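Local coordinates for DUF3201 domain-containing protein (Pyrococcus furiosus, PDB 1YB3) that is of unknown function, a conserved archaeal DUF3201-family protein whose single chain packs helices against an antiparallel sheet, at residues Glu30-Glu35 with Glu157-Ile162; Lys37-Glu42 with Phe68-Gly73; Leu109-Ala114 with Ile145-Asp150; Phe117-Tyr122 with Ser140-Ile145. All blocks are in the same frame, centred on the assembly; numbering follows the deposited sequence. Where two conformers were deposited one is given.

Interaction 1: Glu30-Glu35 with Glu157-Ile162; sequences EELKEE and EVKREI
Lys159 reaches Glu31 and Glu35 on a fully stretched side chain: CG stands anti to its own carbonyl carbon (chi1 -74°) and all later torsions are close to 180°. Glu31 and Glu35 place CG in the same way and also run on extended, and the lysine crosses each of them at about a right angle. Lys159 NZ makes a weak hydrogen bond, within a salt bridge, to Glu35 OE2 at 3.3 Å. A second, long salt bridge joins Lys159 NZ to Glu31 OE1 over 3.9 Å. The methylenes take part as well, Lys159 CE lying 3.4 Å from Glu35 OE1. One ammonium therefore serves two carboxylates a helical turn apart and would probably ease their mutual repulsion. On the buried side Leu32 and Ile162 meet tip to tip, with Leu32 CD1 only 3.5 Å from Ile162 CD1, tighter than a usual methyl contact. Ile162 rests in turn on Phe85 of strand 82-90. The segment axes stay 11.8 Å apart at a crossing angle of -35°, so the helices meet through their side chains. This is an interhelical salt-bridge network roofing an apolar pair, between two helices that lie side by side on an antiparallel sheet.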
# COMPACT_ATOMS: atom_id res chain seq x y z
N GLU A 30 -8.19 13.68 -6.37
CA GLU A 30 -9.46 14.17 -6.94
C GLU A 30 -10.12 13.09 -7.81
O GLU A 30 -11.37 12.92 -7.79
CB GLU A 30 -9.24 15.48 -7.69
CG GLU A 30 -8.78 16.65 -6.79
CD GLU A 30 -9.67 16.87 -5.57
OE1 GLU A 30 -10.92 16.86 -5.71
OE2 GLU A 30 -9.14 17.06 -4.46
N GLU A 31 -9.30 12.34 -8.53
CA GLU A 31 -9.80 11.27 -9.40
C GLU A 31 -10.46 10.16 -8.59
O GLU A 31 -11.59 9.74 -8.90
CB GLU A 31 -8.69 10.70 -10.29
CG GLU A 31 -8.26 11.68 -11.40
CD GLU A 31 -6.96 11.31 -12.06
OE1 GLU A 31 -6.26 10.38 -11.59
OE2 GLU A 31 -6.61 11.98 -13.06
N LEU A 32 -9.79 9.70 -7.53
CA LEU A 32 -10.38 8.61 -6.72
C LEU A 32 -11.56 9.09 -5.87
O LEU A 32 -12.47 8.29 -5.55
CB LEU A 32 -9.32 7.89 -5.87
CG LEU A 32 -8.18 7.16 -6.61
CD1 LEU A 32 -7.32 6.44 -5.62
CD2 LEU A 32 -8.70 6.14 -7.67
N LYS A 33 -11.58 10.37 -5.53
CA LYS A 33 -12.71 10.97 -4.82
C LYS A 33 -13.94 10.81 -5.71
O LYS A 33 -15.00 10.38 -5.25
CB LYS A 33 -12.45 12.45 -4.53
CG LYS A 33 -13.66 13.25 -4.07
CD LYS A 33 -14.09 12.92 -2.66
CE LYS A 33 -15.05 13.99 -2.14
NZ LYS A 33 -15.83 13.54 -0.97
N GLU A 34 -13.77 11.12 -7.00
CA GLU A 34 -14.87 10.98 -7.97
C GLU A 34 -15.23 9.51 -8.24
O GLU A 34 -16.40 9.16 -8.31
CB GLU A 34 -14.52 11.71 -9.27
CG GLU A 34 -14.47 13.23 -9.12
CD GLU A 34 -13.75 13.94 -10.27
OE1 GLU A 34 -13.41 13.27 -11.27
OE2 GLU A 34 -13.51 15.17 -10.16
N GLU A 35 -14.21 8.66 -8.38
CA GLU A 35 -14.41 7.31 -8.88
C GLU A 35 -14.81 6.27 -7.81
O GLU A 35 -15.64 5.40 -8.06
CB GLU A 35 -13.16 6.86 -9.63
CG GLU A 35 -12.94 7.68 -10.90
CD GLU A 35 -11.50 7.66 -11.40
OE1 GLU A 35 -10.73 6.76 -11.02
OE2 GLU A 35 -11.14 8.57 -12.18
N GLU A 157 -2.33 1.94 -13.76
CA GLU A 157 -2.18 0.81 -12.85
C GLU A 157 -2.66 1.12 -11.45
O GLU A 157 -3.24 0.27 -10.79
CB GLU A 157 -0.74 0.26 -12.84
CG GLU A 157 -0.49 -0.73 -13.99
CD GLU A 157 0.94 -1.20 -14.09
OE1 GLU A 157 1.72 -0.99 -13.12
OE2 GLU A 157 1.30 -1.79 -15.14
N VAL A 158 -2.44 2.35 -10.96
CA VAL A 158 -3.00 2.61 -9.62
C VAL A 158 -4.51 2.46 -9.59
O VAL A 158 -5.06 1.81 -8.68
CB VAL A 158 -2.53 3.94 -9.01
CG1 VAL A 158 -2.88 4.00 -7.50
CG2 VAL A 158 -1.08 4.04 -9.15
N LYS A 159 -5.18 3.01 -10.60
CA LYS A 159 -6.62 2.89 -10.71
C LYS A 159 -7.05 1.42 -10.86
O LYS A 159 -7.93 0.96 -10.15
CB LYS A 159 -7.17 3.71 -11.88
CG LYS A 159 -7.20 5.21 -11.67
CD LYS A 159 -7.87 5.91 -12.89
CE LYS A 159 -7.90 7.42 -12.73
NZ LYS A 159 -8.41 8.11 -13.95
N ARG A 160 -6.40 0.69 -11.76
CA ARG A 160 -6.80 -0.71 -11.99
C ARG A 160 -6.51 -1.63 -10.81
O ARG A 160 -7.33 -2.49 -10.47
CB ARG A 160 -6.20 -1.25 -13.29
CG ARG A 160 -6.64 -2.70 -13.59
CD ARG A 160 -6.40 -3.08 -15.07
NE ARG A 160 -5.05 -2.68 -15.48
CZ ARG A 160 -3.95 -3.39 -15.22
NH1 ARG A 160 -4.03 -4.56 -14.61
NH2 ARG A 160 -2.77 -2.92 -15.59
N GLU A 161 -5.36 -1.45 -10.17
CA GLU A 161 -5.00 -2.32 -9.05
C GLU A 161 -5.83 -2.05 -7.79
O GLU A 161 -6.16 -3.00 -7.08
CB GLU A 161 -3.49 -2.26 -8.77
CG GLU A 161 -2.60 -2.70 -9.95
CD GLU A 161 -2.96 -4.07 -10.53
OE1 GLU A 161 -3.63 -4.87 -9.86
OE2 GLU A 161 -2.54 -4.32 -11.68
N ILE A 162 -6.15 -0.78 -7.51
CA ILE A 162 -7.08 -0.49 -6.41
C ILE A 162 -8.41 -1.17 -6.68
O ILE A 162 -9.00 -1.79 -5.79
CB ILE A 162 -7.31 1.03 -6.19
CG1 ILE A 162 -6.04 1.66 -5.64
CG2 ILE A 162 -8.53 1.27 -5.28
CD1 ILE A 162 -6.04 3.20 -5.60

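Interaction 2: Lys37-Glu42 with Phe68-Gly73; sequences KGFTVE and FAVKPG
Val41 and Phe68 form the apolar centre, with Val41 CG1 3.7 Å from Phe68 CD1. Phe68 CG sits between its own backbone N and carbonyl carbon (chi1 58°), and valine and ring meet obliquely. Val70 projects from the same face of the sheet as Val41, and its CG1 packs 3.9 Å from Phe39 CB. The Phe39 ring turns its edge to the backbone, CD1 approaching Lys71 O in the ring plane.

Outward from this core the strands pair antiparallel. Val41 and Val70 make a non-hydrogen-bonded pair, flanked by two nearly straight bonds: Lys71 N to Thr40 O at 2.9 Å and Glu42 N to Ala69 O at 2.8 Å. At Thr40 and Lys71 a water stands in for the second bond of the pair, accepting from Thr40 N at 3.1 Å and donating to Lys71 O at 2.8 Å, just before the cis peptide bond to Pro72. On the outer face Thr40 and Lys71 lie side by side, pointing the same way. Glu42 bends at chi2 (-70°), lays CG against Ala69 CB, and offers OE2 to Lys71 NZ in a long salt bridge of 3.8 Å.

Strand 40-47 is the outermost strand on this side of the sheet, and strand 65-71 bonds onward to strand 74-79 through Phe68 and Val76. Helix 11-35 covers the valine face: its Ile25 and Leu32 touch the Phe68 ring, and Arg29 hydrogen-bonds to the carbonyls of Val41 and Glu42.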
# COMPACT_ATOMS: atom_id res chain seq x y z
N LYS A 37 -16.79 5.91 -5.42
CA LYS A 37 -18.02 6.29 -4.75
C LYS A 37 -18.39 5.17 -3.77
O LYS A 37 -18.24 3.99 -4.09
CB LYS A 37 -19.14 6.52 -5.78
CG LYS A 37 -19.01 7.85 -6.54
CD LYS A 37 -20.29 8.10 -7.37
CE LYS A 37 -20.20 9.42 -8.12
NZ LYS A 37 -19.03 9.41 -9.05
N GLY A 38 -18.84 5.55 -2.57
CA GLY A 38 -19.12 4.60 -1.49
C GLY A 38 -17.97 4.49 -0.53
O GLY A 38 -18.09 3.90 0.54
N PHE A 39 -16.82 5.07 -0.92
CA PHE A 39 -15.67 5.14 -0.02
C PHE A 39 -15.39 6.59 0.36
O PHE A 39 -15.46 7.48 -0.48
CB PHE A 39 -14.42 4.53 -0.66
CG PHE A 39 -14.52 3.06 -0.93
CD1 PHE A 39 -14.17 2.12 0.07
CD2 PHE A 39 -14.92 2.60 -2.18
CE1 PHE A 39 -14.27 0.74 -0.19
CE2 PHE A 39 -15.02 1.22 -2.44
CZ PHE A 39 -14.68 0.28 -1.44
N THR A 40 -15.09 6.82 1.63
CA THR A 40 -14.75 8.16 2.09
C THR A 40 -13.28 8.45 1.78
O THR A 40 -12.39 7.79 2.32
CB THR A 40 -15.00 8.32 3.59
OG1 THR A 40 -16.40 8.10 3.85
CG2 THR A 40 -14.62 9.72 4.04
N VAL A 41 -13.06 9.41 0.90
CA VAL A 41 -11.69 9.71 0.42
C VAL A 41 -11.29 11.05 1.02
O VAL A 41 -11.90 12.08 0.72
CB VAL A 41 -11.62 9.77 -1.12
CG1 VAL A 41 -10.20 10.13 -1.57
CG2 VAL A 41 -12.00 8.41 -1.74
N GLU A 42 -10.26 11.03 1.86
CA GLU A 42 -9.89 12.23 2.60
C GLU A 42 -8.90 13.08 1.80
O GLU A 42 -8.50 12.70 0.71
CB GLU A 42 -9.31 11.85 3.97
CG GLU A 42 -10.25 11.01 4.85
CD GLU A 42 -11.45 11.81 5.36
OE1 GLU A 42 -11.47 13.05 5.20
OE2 GLU A 42 -12.37 11.19 5.93
N PHE A 68 -3.20 10.10 1.06
CA PHE A 68 -4.57 10.42 1.48
C PHE A 68 -5.29 9.15 1.90
O PHE A 68 -5.10 8.10 1.29
CB PHE A 68 -5.36 11.19 0.39
CG PHE A 68 -5.47 10.48 -0.93
CD1 PHE A 68 -6.59 9.66 -1.22
CD2 PHE A 68 -4.47 10.62 -1.91
CE1 PHE A 68 -6.70 9.03 -2.47
CE2 PHE A 68 -4.58 9.99 -3.14
CZ PHE A 68 -5.71 9.17 -3.41
N ALA A 69 -6.09 9.26 2.97
CA ALA A 69 -6.89 8.13 3.48
C ALA A 69 -8.06 7.77 2.56
O ALA A 69 -8.70 8.66 1.96
CB ALA A 69 -7.44 8.50 4.87
N VAL A 70 -8.32 6.47 2.48
CA VAL A 70 -9.52 5.91 1.86
C VAL A 70 -10.11 4.97 2.92
O VAL A 70 -9.54 3.95 3.22
CB VAL A 70 -9.21 5.12 0.57
CG1 VAL A 70 -10.53 4.59 -0.06
CG2 VAL A 70 -8.41 5.96 -0.45
N LYS A 71 -11.23 5.37 3.51
CA LYS A 71 -11.82 4.60 4.61
C LYS A 71 -12.60 3.41 4.05
O LYS A 71 -13.21 3.53 3.00
CB LYS A 71 -12.72 5.48 5.44
CG LYS A 71 -12.01 6.72 6.00
CD LYS A 71 -12.88 7.39 7.04
CE LYS A 71 -12.13 8.52 7.71
NZ LYS A 71 -12.85 8.95 8.94
N PRO A 72 -12.60 2.26 4.75
CA PRO A 72 -11.94 2.00 6.02
C PRO A 72 -10.54 1.40 5.84
O PRO A 72 -10.35 0.44 5.08
CB PRO A 72 -12.88 0.97 6.67
CG PRO A 72 -13.41 0.17 5.50
CD PRO A 72 -13.36 1.09 4.28
N GLY A 73 -9.56 2.00 6.53
CA GLY A 73 -8.26 1.35 6.68
C GLY A 73 -7.30 1.47 5.52
O GLY A 73 -6.24 0.83 5.49
O HOH W 1 -15.81 4.43 3.40

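Interaction 3: Leu109-Ala114 with Ile145-Asp150; sequences LFIYGA and INFEVD
Phe110 pairs with Glu148 and Tyr112 with Asn146 through two-way backbone hydrogen bonds, Asn146 N to Tyr112 O measuring 2.8 Å, with the non-hydrogen-bonded pair Ile111–Phe147 between them and Leu109–Val149 beyond Phe110–Glu148. These are neighbouring strands of a seven-stranded antiparallel sheet, with strand 120-123 beyond 108-112 at its border. On one face Tyr112 CG lies between its own N and carbonyl carbon (chi1 54°), and the ring carries its hydroxyl to Glu148. Tyr112 OH donates to Glu148 OE1 at 2.7 Å, meeting it nearly along the C-O axis, with ring and carboxylate planes 80° apart. Asn146 CB sits over one face of that ring as a CH-pi contact, and Asn146 ND2 gives a weak bond to Gly113 O at 3.0 Å. A phenylalanine in place of Tyr112 would probably leave Glu148 OE1 without its hydroxyl donor. Further along, Phe110 CE2 meets Asp150 OD2 at 3.3 Å. On the other face these segments present apolar residues, Leu109, Ile111, Phe147 and Val149, and helix 96-105 packs there through Ile99, Val102 and Ile103. Ile111 CG2 touches Ile145 CG2 at 3.5 Å and also stands over the Phe147 ring, 4.2 Å from its centroid.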
# COMPACT_ATOMS: atom_id res chain seq x y z
N LEU A 109 4.03 -6.51 -3.86
CA LEU A 109 3.23 -6.62 -2.64
C LEU A 109 4.09 -6.79 -1.40
O LEU A 109 5.06 -7.55 -1.39
CB LEU A 109 2.30 -7.84 -2.75
CG LEU A 109 1.47 -8.25 -1.54
CD1 LEU A 109 0.37 -7.22 -1.30
CD2 LEU A 109 0.88 -9.63 -1.78
N PHE A 110 3.68 -6.09 -0.35
CA PHE A 110 4.23 -6.27 1.00
C PHE A 110 3.07 -6.52 1.95
O PHE A 110 2.02 -5.88 1.86
CB PHE A 110 4.98 -5.00 1.47
CG PHE A 110 6.16 -4.62 0.60
CD1 PHE A 110 7.45 -4.97 0.98
CD2 PHE A 110 5.98 -3.90 -0.58
CE1 PHE A 110 8.56 -4.60 0.17
CE2 PHE A 110 7.06 -3.53 -1.39
CZ PHE A 110 8.37 -3.89 -1.00
N ILE A 111 3.27 -7.43 2.91
CA ILE A 111 2.28 -7.64 3.96
C ILE A 111 3.02 -7.51 5.28
O ILE A 111 4.02 -8.21 5.48
CB ILE A 111 1.64 -9.04 3.88
CG1 ILE A 111 1.08 -9.30 2.48
CG2 ILE A 111 0.56 -9.21 4.95
CD1 ILE A 111 0.62 -10.77 2.26
N TYR A 112 2.55 -6.62 6.13
CA TYR A 112 3.29 -6.24 7.35
C TYR A 112 2.37 -5.82 8.47
O TYR A 112 1.23 -5.46 8.22
CB TYR A 112 4.33 -5.15 7.03
CG TYR A 112 3.83 -3.89 6.35
CD1 TYR A 112 3.24 -2.85 7.08
CD2 TYR A 112 3.97 -3.72 4.96
CE1 TYR A 112 2.79 -1.66 6.44
CE2 TYR A 112 3.54 -2.55 4.32
CZ TYR A 112 2.95 -1.53 5.06
OH TYR A 112 2.52 -0.37 4.43
N GLY A 113 2.86 -5.88 9.71
CA GLY A 113 2.10 -5.40 10.87
C GLY A 113 2.20 -3.90 11.06
O GLY A 113 2.19 -3.14 10.09
N ALA A 114 2.31 -3.47 12.32
CA ALA A 114 2.33 -2.04 12.65
C ALA A 114 3.45 -1.25 11.97
O ALA A 114 3.24 -0.12 11.55
CB ALA A 114 2.38 -1.83 14.16
N ILE A 145 -3.27 -6.03 10.10
CA ILE A 145 -2.36 -6.51 9.06
C ILE A 145 -2.54 -5.63 7.83
O ILE A 145 -3.67 -5.47 7.36
CB ILE A 145 -2.63 -7.99 8.67
CG1 ILE A 145 -2.73 -8.91 9.92
CG2 ILE A 145 -1.61 -8.50 7.63
CD1 ILE A 145 -1.53 -8.84 10.91
N ASN A 146 -1.43 -5.09 7.32
CA ASN A 146 -1.43 -4.19 6.17
C ASN A 146 -1.00 -4.91 4.91
O ASN A 146 -0.05 -5.72 4.92
CB ASN A 146 -0.47 -3.03 6.40
CG ASN A 146 -0.90 -2.13 7.52
OD1 ASN A 146 -1.67 -1.20 7.32
ND2 ASN A 146 -0.39 -2.39 8.72
N PHE A 147 -1.69 -4.60 3.80
CA PHE A 147 -1.40 -5.15 2.49
C PHE A 147 -1.11 -3.96 1.59
O PHE A 147 -2.01 -3.17 1.34
CB PHE A 147 -2.63 -5.90 1.96
CG PHE A 147 -3.01 -7.08 2.82
CD1 PHE A 147 -2.60 -8.37 2.49
CD2 PHE A 147 -3.71 -6.87 4.03
CE1 PHE A 147 -2.91 -9.46 3.32
CE2 PHE A 147 -4.02 -7.93 4.87
CZ PHE A 147 -3.62 -9.24 4.52
N GLU A 148 0.15 -3.81 1.19
CA GLU A 148 0.60 -2.67 0.39
C GLU A 148 1.02 -3.13 -1.01
O GLU A 148 1.76 -4.09 -1.16
CB GLU A 148 1.80 -1.92 1.05
CG GLU A 148 2.42 -0.89 0.13
CD GLU A 148 3.56 -0.07 0.76
OE1 GLU A 148 3.59 0.04 2.01
OE2 GLU A 148 4.40 0.48 0.02
N VAL A 149 0.51 -2.44 -2.04
CA VAL A 149 0.92 -2.69 -3.41
C VAL A 149 1.61 -1.43 -3.95
O VAL A 149 1.06 -0.33 -3.84
CB VAL A 149 -0.31 -3.08 -4.27
CG1 VAL A 149 0.10 -3.32 -5.71
CG2 VAL A 149 -1.05 -4.32 -3.63
N ASP A 150 2.81 -1.61 -4.51
CA ASP A 150 3.62 -0.51 -5.09
C ASP A 150 3.58 -0.56 -6.62
O ASP A 150 3.59 -1.65 -7.21
CB ASP A 150 5.07 -0.59 -4.62
CG ASP A 150 5.23 -0.36 -3.11
OD1 ASP A 150 4.24 0.03 -2.46
OD2 ASP A 150 6.35 -0.56 -2.59

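Interaction 4: Phe117-Tyr122 with Ser140-Ile145; sequences FLEDFY and SDEEMI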
# COMPACT_ATOMS: atom_id res chain seq x y z
N PHE A 117 9.10 -1.77 8.37
CA PHE A 117 10.52 -2.12 8.43
C PHE A 117 10.80 -3.26 9.43
O PHE A 117 11.84 -3.92 9.34
CB PHE A 117 11.35 -0.88 8.76
CG PHE A 117 11.19 -0.40 10.17
CD1 PHE A 117 12.07 -0.84 11.17
CD2 PHE A 117 10.18 0.49 10.51
CE1 PHE A 117 11.92 -0.41 12.48
CE2 PHE A 117 10.03 0.93 11.82
CZ PHE A 117 10.91 0.47 12.81
N LEU A 118 9.86 -3.47 10.36
CA LEU A 118 10.07 -4.42 11.45
C LEU A 118 9.24 -5.70 11.33
O LEU A 118 9.77 -6.78 11.47
CB LEU A 118 9.78 -3.75 12.80
CG LEU A 118 10.22 -4.51 14.06
CD1 LEU A 118 11.75 -4.69 14.09
CD2 LEU A 118 9.73 -3.80 15.31
N GLU A 119 7.94 -5.56 11.08
CA GLU A 119 7.05 -6.71 11.11
C GLU A 119 6.62 -7.12 9.72
O GLU A 119 5.44 -6.98 9.38
CB GLU A 119 5.82 -6.42 11.97
CG GLU A 119 6.07 -6.32 13.48
CD GLU A 119 5.92 -4.92 14.04
OE1 GLU A 119 5.17 -4.10 13.48
OE2 GLU A 119 6.53 -4.65 15.09
N ASP A 120 7.56 -7.63 8.93
CA ASP A 120 7.25 -8.07 7.57
C ASP A 120 6.83 -9.54 7.48
O ASP A 120 7.62 -10.45 7.74
CB ASP A 120 8.38 -7.73 6.60
CG ASP A 120 7.95 -7.86 5.15
OD1 ASP A 120 7.17 -6.99 4.67
OD2 ASP A 120 8.40 -8.83 4.51
N PHE A 121 5.58 -9.76 7.08
CA PHE A 121 5.06 -11.10 6.87
C PHE A 121 5.37 -11.65 5.47
O PHE A 121 5.62 -12.85 5.31
CB PHE A 121 3.55 -11.14 7.13
CG PHE A 121 3.16 -10.78 8.53
CD1 PHE A 121 3.42 -11.66 9.59
CD2 PHE A 121 2.52 -9.57 8.80
CE1 PHE A 121 3.05 -11.32 10.90
CE2 PHE A 121 2.16 -9.22 10.11
CZ PHE A 121 2.41 -10.11 11.15
N TYR A 122 5.33 -10.75 4.48
CA TYR A 122 5.62 -11.09 3.09
C TYR A 122 6.29 -9.90 2.44
O TYR A 122 5.86 -8.75 2.62
CB TYR A 122 4.32 -11.45 2.34
CG TYR A 122 4.48 -11.74 0.87
CD1 TYR A 122 4.76 -13.04 0.41
CD2 TYR A 122 4.33 -10.73 -0.09
CE1 TYR A 122 4.90 -13.31 -0.96
CE2 TYR A 122 4.48 -10.97 -1.44
CZ TYR A 122 4.75 -12.27 -1.88
OH TYR A 122 4.88 -12.50 -3.23
N SER A 140 1.98 -14.23 15.50
CA SER A 140 2.49 -12.88 15.78
C SER A 140 1.72 -12.19 16.91
O SER A 140 0.73 -12.72 17.42
CB SER A 140 2.41 -12.02 14.52
OG SER A 140 1.06 -11.62 14.29
N ASP A 141 2.20 -11.01 17.29
CA ASP A 141 1.54 -10.15 18.27
C ASP A 141 0.84 -8.96 17.59
O ASP A 141 0.57 -7.94 18.23
CB ASP A 141 2.58 -9.63 19.28
CG ASP A 141 3.66 -8.78 18.61
OD1 ASP A 141 4.13 -9.17 17.52
OD2 ASP A 141 4.04 -7.72 19.18
N GLU A 142 0.54 -9.09 16.30
CA GLU A 142 0.01 -7.97 15.52
C GLU A 142 -1.50 -8.10 15.27
O GLU A 142 -1.96 -9.13 14.77
CB GLU A 142 0.79 -7.82 14.20
CG GLU A 142 2.31 -7.52 14.35
CD GLU A 142 2.61 -6.13 14.89
OE1 GLU A 142 1.95 -5.15 14.48
OE2 GLU A 142 3.54 -6.00 15.71
N GLU A 143 -2.26 -7.07 15.63
CA GLU A 143 -3.71 -7.08 15.47
C GLU A 143 -4.16 -6.60 14.07
O GLU A 143 -5.09 -7.17 13.50
CB GLU A 143 -4.38 -6.24 16.57
CG GLU A 143 -5.87 -5.90 16.36
CD GLU A 143 -6.78 -7.13 16.19
OE1 GLU A 143 -6.36 -8.27 16.51
OE2 GLU A 143 -7.93 -6.93 15.74
N MSE A 144 -3.51 -5.57 13.56
CA MSE A 144 -3.86 -5.01 12.23
C MSE A 144 -2.82 -5.46 11.22
O MSE A 144 -1.61 -5.31 11.45
CB MSE A 144 -3.91 -3.47 12.29
CG MSE A 144 -4.93 -2.91 13.28
SE MSE A 144 -6.76 -3.40 12.79
CE MSE A 144 -6.75 -2.71 11.00
N ILE A 145 -3.27 -6.03 10.10
CA ILE A 145 -2.36 -6.51 9.06
C ILE A 145 -2.54 -5.63 7.83
O ILE A 145 -3.67 -5.47 7.36
CB ILE A 145 -2.63 -7.99 8.67
CG1 ILE A 145 -2.73 -8.91 9.92
CG2 ILE A 145 -1.61 -8.50 7.63
CD1 ILE A 145 -1.53 -8.84 10.91
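Glu119 lays its carboxylate on that of Glu142, the two planes stacked 17° apart although both groups are acids. The closest approach is Glu119 CD to Glu142 OE2 at 3.1 Å, and Glu119 OE2 stands 3.3 Å from the same oxygen. No hydrogen bond joins the pair. Each instead accepts from a backbone N-H of the turn after strand 108-112: Glu142 OE1 from Ala114 and Glu119 OE1 from Glu115, donors that would probably offset some of the repulsion. An alanine at Glu119 would remove the stacked carboxylate and is likely to leave Glu115 N without its acceptor.

Two residues on, Phe121 points its side chain at the same segment, CG anti to the carbonyl carbon (chi1 -62°). From the segment 140-145 three residues meet its ring. Ser140 CB lies at the edge, in the ring plane, 3.7 Å from Phe121 CE1. Glu142 CG approaches Phe121 CZ at 4.1 Å. Ile145 CD1 reaches Phe121 CE2 at 3.8 Å, the two side chains crossing at about a right angle. Ser140 OG also accepts from Glu142 N at 3.3 Å, an ST turn, and is hydrogen-bonded to Ile137 O.

Phe121 and Tyr122 together face Ile111 in a classic beta bulge on the edge strand 120-123. From there the Phe121 ring fits between the start of strand 144-150 and helix 130-138, touching Val133, Arg136 and Ile137 of that helix.

Interactions 2, 3 and 4 all reach the seven-stranded sheet, whereas interaction 1 joins two helices lying on it. Interactions 3 and 4 are buried, 1 and 2 partly so. Interaction 3 is the most central and the most regular, with paired backbone bonds and rings on both faces. Interaction 2 pairs strands more sparsely at one border of the sheet, and interaction 4 lies near the other, without any cross-segment hydrogen bond. Interactions 3 and 4 share Ile145 and touch through the Ile111–Phe121 backbone bond and the Glu142 carboxylate. Interactions 1 and 2 meet where Leu32 packs on Phe68 and Val41. Opposite charges pair toward the more exposed side of interactions 1 and 2; in interaction 4 like charges are stacked beside loop N-H groups.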